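Local coordinates for Cys-Gly metallodipeptidase DUG1 (Saccharomyces cerevisiae, PDB 4G1P), which hydrolyses the Cys-Gly dipeptide as a zinc- or manganese-dependent M20 family peptidase and serves as the catalytic component of the glutathione-degrading complex, at residues Glu36-Ile49 with Ser74-Ser86. Sequence-based numbering, arbitrary orientation.
Sequences ESLRSKVFDKAKFI and STPNLSLPPVILS
Arg39 reaches across from the first turn of its helix and slips its guanidinium between Leu78 and Pro81, a compact example of how one arginine can tie a helix to an irregular chain. CD2 of Leu78 lies over the centre of the group, 3.7 Å from CZ of Arg39, while the ring of Pro81 covers the opposite face nearer the rim. With both faces covered by carbon, the hydrogen bond to this segment is made at the edge: NH1 of Arg39 donates to O of Ser79 at 2.9 Å, close to the guanidinium plane but not straight (N-H...O 144°). CG stands trans to the backbone N (chi1 178°) and the chain then kinks at chi2 and chi3, which turns it flat against Leu78. NH2 bonds to O of Ser33, fixing the rotation of the group further.

One turn on, Phe43 sets the edge of its ring against the backbone of 79-81, with CE1 3.8 Å from CA of Pro81. Val42 CG1 meets CB and CG of Pro81, each at 3.7 Å. Farther along, Ala46 brings its methyl to CG of Pro82 at 3.6 Å, and CD1 of Ile84 fits against the helix, 3.9 Å from Ile49 CG2. At the other end, the aliphatic part of Glu36 rests on Leu78, and Gln331 of the second subunit packs on Glu36.

Two prolines in the polyproline II conformation thus lead into strand 83-88 along helix 39-55, a helix-on-sheet layer of the M20 catalytic domain's alpha/beta scaffold, with Val42 near Asp104, the probable active-site aspartate.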
ATOM      1  N   GLU A  36       9.939 -12.693  -2.927  1.00 26.76           N
ATOM      2  CA  GLU A  36      11.018 -13.200  -3.775  1.00 29.74           C
ATOM      3  C   GLU A  36      12.386 -13.114  -3.109  1.00 27.02           C
ATOM      4  O   GLU A  36      13.204 -14.028  -3.242  1.00 25.94           O
ATOM      5  CB  GLU A  36      11.047 -12.464  -5.109  1.00 27.52           C
ATOM      6  CG  GLU A  36       9.904 -12.805  -6.031  1.00 30.17           C
ATOM      7  CD  GLU A  36       9.964 -12.006  -7.313  1.00 42.71           C
ATOM      8  OE1 GLU A  36      11.009 -11.340  -7.545  1.00 39.75           O
ATOM      9  OE2 GLU A  36       8.971 -12.040  -8.079  1.00 43.92           O
ATOM     10  N   SER A  37      12.617 -12.024  -2.383  1.00 24.10           N
ATOM     11  CA  SER A  37      13.879 -11.809  -1.684  1.00 24.32           C
ATOM     12  C   SER A  37      14.125 -12.843  -0.585  1.00 26.60           C
ATOM     13  O   SER A  37      15.246 -12.988  -0.109  1.00 27.16           O
ATOM     14  CB  SER A  37      13.913 -10.411  -1.073  1.00 25.14           C
ATOM     15  OG  SER A  37      13.254 -10.400   0.187  1.00 34.69           O
ATOM     16  N   LEU A  38      13.081 -13.565  -0.184  1.00 26.17           N
ATOM     17  CA  LEU A  38      13.212 -14.554   0.878  1.00 22.95           C
ATOM     18  C   LEU A  38      13.095 -15.973   0.353  1.00 23.29           C
ATOM     19  O   LEU A  38      13.042 -16.924   1.139  1.00 20.75           O
ATOM     20  CB  LEU A  38      12.145 -14.326   1.948  1.00 23.65           C
ATOM     21  CG  LEU A  38      12.187 -13.003   2.708  1.00 25.16           C
ATOM     22  CD1 LEU A  38      11.031 -12.924   3.677  1.00 21.39           C
ATOM     23  CD2 LEU A  38      13.510 -12.838   3.432  1.00 17.91           C
ATOM     24  N   ARG A  39      13.032 -16.120  -0.970  1.00 22.88           N
ATOM     25  CA  ARG A  39      12.884 -17.444  -1.563  1.00 22.62           C
ATOM     26  C   ARG A  39      13.960 -18.388  -1.031  1.00 21.19           C
ATOM     27  O   ARG A  39      13.681 -19.544  -0.713  1.00 25.01           O
ATOM     28  CB  ARG A  39      12.913 -17.370  -3.095  1.00 23.22           C
ATOM     29  CG  ARG A  39      12.804 -18.715  -3.825  1.00 20.48           C
ATOM     30  CD  ARG A  39      11.534 -19.492  -3.474  1.00 19.29           C
ATOM     31  NE  ARG A  39      10.350 -18.641  -3.509  1.00 25.53           N
ATOM     32  CZ  ARG A  39       9.454 -18.625  -4.491  1.00 23.53           C
ATOM     33  NH1 ARG A  39       9.585 -19.430  -5.527  1.00 30.23           N
ATOM     34  NH2 ARG A  39       8.417 -17.803  -4.436  1.00 22.49           N
ATOM     35  N   SER A  40      15.180 -17.879  -0.889  1.00 23.13           N
ATOM     36  CA  SER A  40      16.291 -18.687  -0.394  1.00 23.62           C
ATOM     37  C   SER A  40      16.017 -19.203   1.015  1.00 22.10           C
ATOM     38  O   SER A  40      16.381 -20.323   1.356  1.00 22.05           O
ATOM     39  CB  SER A  40      17.603 -17.904  -0.430  1.00 21.53           C
ATOM     40  OG  SER A  40      17.675 -16.999   0.643  1.00 25.12           O
ATOM     41  N   LYS A  41      15.360 -18.384   1.827  1.00 24.15           N
ATOM     42  CA  LYS A  41      14.923 -18.820   3.149  1.00 23.98           C
ATOM     43  C   LYS A  41      13.967 -19.996   3.038  1.00 21.65           C
ATOM     44  O   LYS A  41      14.067 -20.967   3.796  1.00 20.08           O
ATOM     45  CB  LYS A  41      14.256 -17.670   3.899  1.00 22.33           C
ATOM     46  CG  LYS A  41      15.204 -16.527   4.188  1.00 22.92           C
ATOM     47  CD  LYS A  41      16.472 -17.044   4.851  1.00 25.12           C
ATOM     48  CE  LYS A  41      17.421 -15.906   5.220  1.00 24.28           C
ATOM     49  NZ  LYS A  41      18.746 -16.420   5.699  1.00 22.59           N
ATOM     50  N   VAL A  42      13.052 -19.913   2.077  1.00 20.15           N
ATOM     51  CA  VAL A  42      12.103 -20.996   1.876  1.00 21.38           C
ATOM     52  C   VAL A  42      12.834 -22.297   1.593  1.00 21.09           C
ATOM     53  O   VAL A  42      12.456 -23.342   2.121  1.00 21.35           O
ATOM     54  CB  VAL A  42      11.068 -20.702   0.767  1.00 17.89           C
ATOM     55  CG1 VAL A  42      10.014 -21.782   0.754  1.00 13.12           C
ATOM     56  CG2 VAL A  42      10.414 -19.376   1.015  1.00 17.96           C
ATOM     57  N   PHE A  43      13.896 -22.237   0.798  1.00 20.83           N
ATOM     58  CA  PHE A  43      14.668 -23.445   0.517  1.00 20.01           C
ATOM     59  C   PHE A  43      15.349 -23.973   1.775  1.00 21.12           C
ATOM     60  O   PHE A  43      15.395 -25.192   1.990  1.00 22.21           O
ATOM     61  CB  PHE A  43      15.707 -23.207  -0.573  1.00 23.54           C
ATOM     62  CG  PHE A  43      15.124 -22.733  -1.873  1.00 25.35           C
ATOM     63  CD1 PHE A  43      13.884 -23.194  -2.302  1.00 21.89           C
ATOM     64  CD2 PHE A  43      15.813 -21.817  -2.666  1.00 22.35           C
ATOM     65  CE1 PHE A  43      13.351 -22.760  -3.505  1.00 23.03           C
ATOM     66  CE2 PHE A  43      15.286 -21.370  -3.870  1.00 21.36           C
ATOM     67  CZ  PHE A  43      14.057 -21.838  -4.294  1.00 24.40           C
ATOM     68  N   ASP A  44      15.858 -23.070   2.612  1.00 18.48           N
ATOM     69  CA  ASP A  44      16.527 -23.491   3.846  1.00 21.22           C
ATOM     70  C   ASP A  44      15.545 -24.183   4.772  1.00 23.31           C
ATOM     71  O   ASP A  44      15.900 -25.133   5.467  1.00 22.05           O
ATOM     72  CB  ASP A  44      17.139 -22.311   4.593  1.00 22.46           C
ATOM     73  CG  ASP A  44      18.243 -21.628   3.815  1.00 24.30           C
ATOM     74  OD1 ASP A  44      18.744 -22.219   2.842  1.00 26.34           O
ATOM     75  OD2 ASP A  44      18.609 -20.498   4.189  1.00 26.37           O
ATOM     76  N   LYS A  45      14.313 -23.680   4.777  1.00 21.92           N
ATOM     77  CA  LYS A  45      13.246 -24.248   5.575  1.00 19.41           C
ATOM     78  C   LYS A  45      12.984 -25.676   5.111  1.00 19.00           C
ATOM     79  O   LYS A  45      12.926 -26.593   5.924  1.00 17.49           O
ATOM     80  CB  LYS A  45      11.996 -23.379   5.445  1.00 18.24           C
ATOM     81  CG  LYS A  45      10.781 -23.831   6.231  1.00 17.91           C
ATOM     82  CD  LYS A  45      10.874 -23.448   7.680  1.00 18.62           C
ATOM     83  CE  LYS A  45       9.634 -23.878   8.463  1.00 15.50           C
ATOM     84  NZ  LYS A  45       8.516 -22.914   8.378  1.00 10.89           N
ATOM     85  N   ALA A  46      12.860 -25.863   3.799  1.00 20.15           N
ATOM     86  CA  ALA A  46      12.643 -27.199   3.233  1.00 20.89           C
ATOM     87  C   ALA A  46      13.808 -28.110   3.576  1.00 19.98           C
ATOM     88  O   ALA A  46      13.631 -29.294   3.865  1.00 21.95           O
ATOM     89  CB  ALA A  46      12.474 -27.131   1.723  1.00 15.64           C
ATOM     90  N   LYS A  47      15.002 -27.541   3.541  1.00 17.99           N
ATOM     91  CA  LYS A  47      16.202 -28.297   3.795  1.00 20.15           C
ATOM     92  C   LYS A  47      16.188 -28.732   5.247  1.00 22.04           C
ATOM     93  O   LYS A  47      16.451 -29.897   5.555  1.00 21.39           O
ATOM     94  CB  LYS A  47      17.451 -27.457   3.477  1.00 21.61           C
ATOM     95  CG  LYS A  47      18.733 -28.273   3.369  1.00 21.67           C
ATOM     96  CD  LYS A  47      19.957 -27.397   3.538  1.00 31.53           C
ATOM     97  CE  LYS A  47      20.021 -26.778   4.943  1.00 39.71           C
ATOM     98  NZ  LYS A  47      20.996 -25.634   5.045  1.00 44.17           N
ATOM     99  N   PHE A  48      15.856 -27.795   6.132  1.00 18.67           N
ATOM    100  CA  PHE A  48      15.801 -28.079   7.557  1.00 19.11           C
ATOM    101  C   PHE A  48      14.828 -29.209   7.860  1.00 21.48           C
ATOM    102  O   PHE A  48      15.133 -30.102   8.637  1.00 23.34           O
ATOM    103  CB  PHE A  48      15.385 -26.841   8.340  1.00 19.08           C
ATOM    104  CG  PHE A  48      15.087 -27.113   9.784  1.00 18.81           C
ATOM    105  CD1 PHE A  48      16.110 -27.417  10.672  1.00 21.72           C
ATOM    106  CD2 PHE A  48      13.786 -27.078  10.257  1.00 19.08           C
ATOM    107  CE1 PHE A  48      15.839 -27.681  12.017  1.00 22.15           C
ATOM    108  CE2 PHE A  48      13.504 -27.336  11.594  1.00 20.07           C
ATOM    109  CZ  PHE A  48      14.538 -27.643  12.478  1.00 22.41           C
ATOM    110  N   ILE A  49      13.655 -29.163   7.246  1.00 19.34           N
ATOM    111  CA  ILE A  49      12.654 -30.187   7.465  1.00 21.57           C
ATOM    112  C   ILE A  49      13.129 -31.552   6.984  1.00 21.45           C
ATOM    113  O   ILE A  49      13.039 -32.533   7.719  1.00 21.41           O
ATOM    114  CB  ILE A  49      11.303 -29.796   6.832  1.00 22.38           C
ATOM    115  CG1 ILE A  49      10.706 -28.646   7.636  1.00 19.30           C
ATOM    116  CG2 ILE A  49      10.330 -30.973   6.819  1.00 17.58           C
ATOM    117  CD1 ILE A  49       9.469 -28.103   7.054  1.00 17.71           C
ATOM    118  N   SER A  74       4.839 -12.551 -12.519  1.00 65.03           N
ATOM    119  CA  SER A  74       6.152 -11.940 -12.349  1.00 63.99           C
ATOM    120  C   SER A  74       7.126 -12.904 -11.685  1.00 58.02           C
ATOM    121  O   SER A  74       7.007 -13.199 -10.498  1.00 57.55           O
ATOM    122  CB  SER A  74       6.044 -10.657 -11.526  1.00 65.60           C
ATOM    123  OG  SER A  74       7.300 -10.292 -10.982  1.00 60.22           O
ATOM    124  N   THR A  75       8.090 -13.389 -12.457  1.00 56.94           N
ATOM    125  CA  THR A  75       9.101 -14.299 -11.932  1.00 52.35           C
ATOM    126  C   THR A  75      10.369 -14.255 -12.774  1.00 50.77           C
ATOM    127  O   THR A  75      10.327 -14.436 -13.989  1.00 47.69           O
ATOM    128  CB  THR A  75       8.588 -15.748 -11.877  1.00 54.34           C
ATOM    129  OG1 THR A  75       9.622 -16.605 -11.380  1.00 44.12           O
ATOM    130  CG2 THR A  75       8.171 -16.217 -13.261  1.00 56.46           C
ATOM    131  N   PRO A  76      11.496 -14.010 -12.113  1.00 45.24           N
ATOM    132  CA  PRO A  76      12.797 -13.986 -12.785  1.00 40.03           C
ATOM    133  C   PRO A  76      13.364 -15.391 -12.883  1.00 34.76           C
ATOM    134  O   PRO A  76      14.512 -15.618 -12.514  1.00 34.34           O
ATOM    135  CB  PRO A  76      13.654 -13.154 -11.836  1.00 36.27           C
ATOM    136  CG  PRO A  76      13.053 -13.392 -10.495  1.00 32.15           C
ATOM    137  CD  PRO A  76      11.576 -13.510 -10.731  1.00 35.54           C
ATOM    138  N   ASN A  77      12.557 -16.326 -13.370  1.00 35.09           N
ATOM    139  CA  ASN A  77      12.942 -17.728 -13.381  1.00 35.04           C
ATOM    140  C   ASN A  77      13.355 -18.270 -12.011  1.00 32.42           C
ATOM    141  O   ASN A  77      14.275 -19.080 -11.881  1.00 30.19           O
ATOM    142  CB  ASN A  77      14.000 -18.001 -14.445  1.00 32.95           C
ATOM    143  CG  ASN A  77      13.394 -18.152 -15.824  1.00 40.48           C
ATOM    144  OD1 ASN A  77      12.194 -18.427 -15.960  1.00 46.78           O
ATOM    145  ND2 ASN A  77      14.213 -17.967 -16.860  1.00 33.91           N
ATOM    146  N   LEU A  78      12.653 -17.800 -10.992  1.00 32.16           N
ATOM    147  CA  LEU A  78      12.805 -18.291  -9.641  1.00 32.91           C
ATOM    148  C   LEU A  78      12.272 -19.729  -9.576  1.00 31.61           C
ATOM    149  O   LEU A  78      11.159 -19.993 -10.038  1.00 34.79           O
ATOM    150  CB  LEU A  78      11.978 -17.390  -8.731  1.00 34.12           C
ATOM    151  CG  LEU A  78      12.347 -17.214  -7.267  1.00 33.01           C
ATOM    152  CD1 LEU A  78      13.725 -16.593  -7.131  1.00 27.39           C
ATOM    153  CD2 LEU A  78      11.307 -16.310  -6.657  1.00 35.69           C
ATOM    154  N   SER A  79      13.050 -20.660  -9.028  1.00 22.98           N
ATOM    155  CA  SER A  79      12.537 -22.015  -8.834  1.00 25.01           C
ATOM    156  C   SER A  79      11.476 -22.002  -7.735  1.00 25.94           C
ATOM    157  O   SER A  79      11.516 -21.165  -6.844  1.00 24.69           O
ATOM    158  CB  SER A  79      13.651 -22.989  -8.448  1.00 23.41           C
ATOM    159  OG  SER A  79      14.710 -22.993  -9.386  1.00 25.50           O
ATOM    160  N   LEU A  80      10.526 -22.925  -7.798  1.00 27.60           N
ATOM    161  CA  LEU A  80       9.518 -23.059  -6.748  1.00 26.37           C
ATOM    162  C   LEU A  80      10.105 -23.813  -5.561  1.00 23.59           C
ATOM    163  O   LEU A  80      11.024 -24.610  -5.741  1.00 22.38           O
ATOM    164  CB  LEU A  80       8.290 -23.812  -7.283  1.00 27.16           C
ATOM    165  CG  LEU A  80       7.436 -23.053  -8.301  1.00 31.06           C
ATOM    166  CD1 LEU A  80       6.692 -24.019  -9.198  1.00 28.59           C
ATOM    167  CD2 LEU A  80       6.467 -22.099  -7.616  1.00 26.63           C
ATOM    168  N   PRO A  81       9.580 -23.559  -4.344  1.00 25.45           N
ATOM    169  CA  PRO A  81       9.912 -24.362  -3.154  1.00 20.24           C
ATOM    170  C   PRO A  81       9.609 -25.815  -3.442  1.00 21.02           C
ATOM    171  O   PRO A  81       8.574 -26.085  -4.035  1.00 20.73           O
ATOM    172  CB  PRO A  81       8.926 -23.858  -2.103  1.00 18.73           C
ATOM    173  CG  PRO A  81       8.538 -22.506  -2.545  1.00 21.13           C
ATOM    174  CD  PRO A  81       8.611 -22.491  -4.041  1.00 23.38           C
ATOM    175  N   PRO A  82      10.498 -26.735  -3.047  1.00 21.80           N
ATOM    176  CA  PRO A  82      10.337 -28.171  -3.316  1.00 21.59           C
ATOM    177  C   PRO A  82       9.201 -28.792  -2.505  1.00 21.60           C
ATOM    178  O   PRO A  82       9.000 -28.369  -1.374  1.00 23.78           O
ATOM    179  CB  PRO A  82      11.672 -28.755  -2.844  1.00 21.74           C
ATOM    180  CG  PRO A  82      12.154 -27.799  -1.827  1.00 18.91           C
ATOM    181  CD  PRO A  82      11.739 -26.452  -2.312  1.00 19.41           C
ATOM    182  N   VAL A  83       8.467 -29.753  -3.060  1.00 19.47           N
ATOM    183  CA  VAL A  83       7.484 -30.469  -2.256  1.00 22.86           C
ATOM    184  C   VAL A  83       8.242 -31.608  -1.634  1.00 25.22           C
ATOM    185  O   VAL A  83       9.071 -32.225  -2.303  1.00 28.59           O
ATOM    186  CB  VAL A  83       6.301 -31.036  -3.065  1.00 21.78           C
ATOM    187  CG1 VAL A  83       5.395 -31.832  -2.157  1.00 18.84           C
ATOM    188  CG2 VAL A  83       5.511 -29.925  -3.686  1.00 21.77           C
ATOM    189  N   ILE A  84       7.989 -31.868  -0.356  1.00 21.46           N
ATOM    190  CA  ILE A  84       8.802 -32.816   0.389  1.00 22.67           C
ATOM    191  C   ILE A  84       8.067 -34.122   0.579  1.00 22.42           C
ATOM    192  O   ILE A  84       7.081 -34.177   1.292  1.00 21.32           O
ATOM    193  CB  ILE A  84       9.166 -32.279   1.774  1.00 23.06           C
ATOM    194  CG1 ILE A  84       9.901 -30.938   1.661  1.00 21.30           C
ATOM    195  CG2 ILE A  84      10.014 -33.296   2.504  1.00 22.12           C
ATOM    196  CD1 ILE A  84      10.185 -30.282   3.000  1.00 20.38           C
ATOM    197  N   LEU A  85       8.542 -35.168  -0.075  1.00 21.97           N
ATOM    198  CA  LEU A  85       7.924 -36.475   0.062  1.00 24.61           C
ATOM    199  C   LEU A  85       8.824 -37.391   0.876  1.00 25.42           C
ATOM    200  O   LEU A  85      10.031 -37.451   0.646  1.00 27.33           O
ATOM    201  CB  LEU A  85       7.663 -37.107  -1.310  1.00 24.85           C
ATOM    202  CG  LEU A  85       6.950 -36.308  -2.404  1.00 24.28           C
ATOM    203  CD1 LEU A  85       6.699 -37.246  -3.555  1.00 25.50           C
ATOM    204  CD2 LEU A  85       5.644 -35.683  -1.932  1.00 21.75           C
ATOM    205  N   SER A  86       8.237 -38.107   1.822  1.00 21.17           N
ATOM    206  CA  SER A  86       8.979 -39.086   2.587  1.00 23.02           C
ATOM    207  C   SER A  86       8.067 -40.196   3.100  1.00 24.76           C
ATOM    208  O   SER A  86       6.842 -40.062   3.107  1.00 24.52           O
ATOM    209  CB  SER A  86       9.699 -38.412   3.747  1.00 25.11           C
ATOM    210  OG  SER A  86       8.788 -38.012   4.749  1.00 27.13           O
TER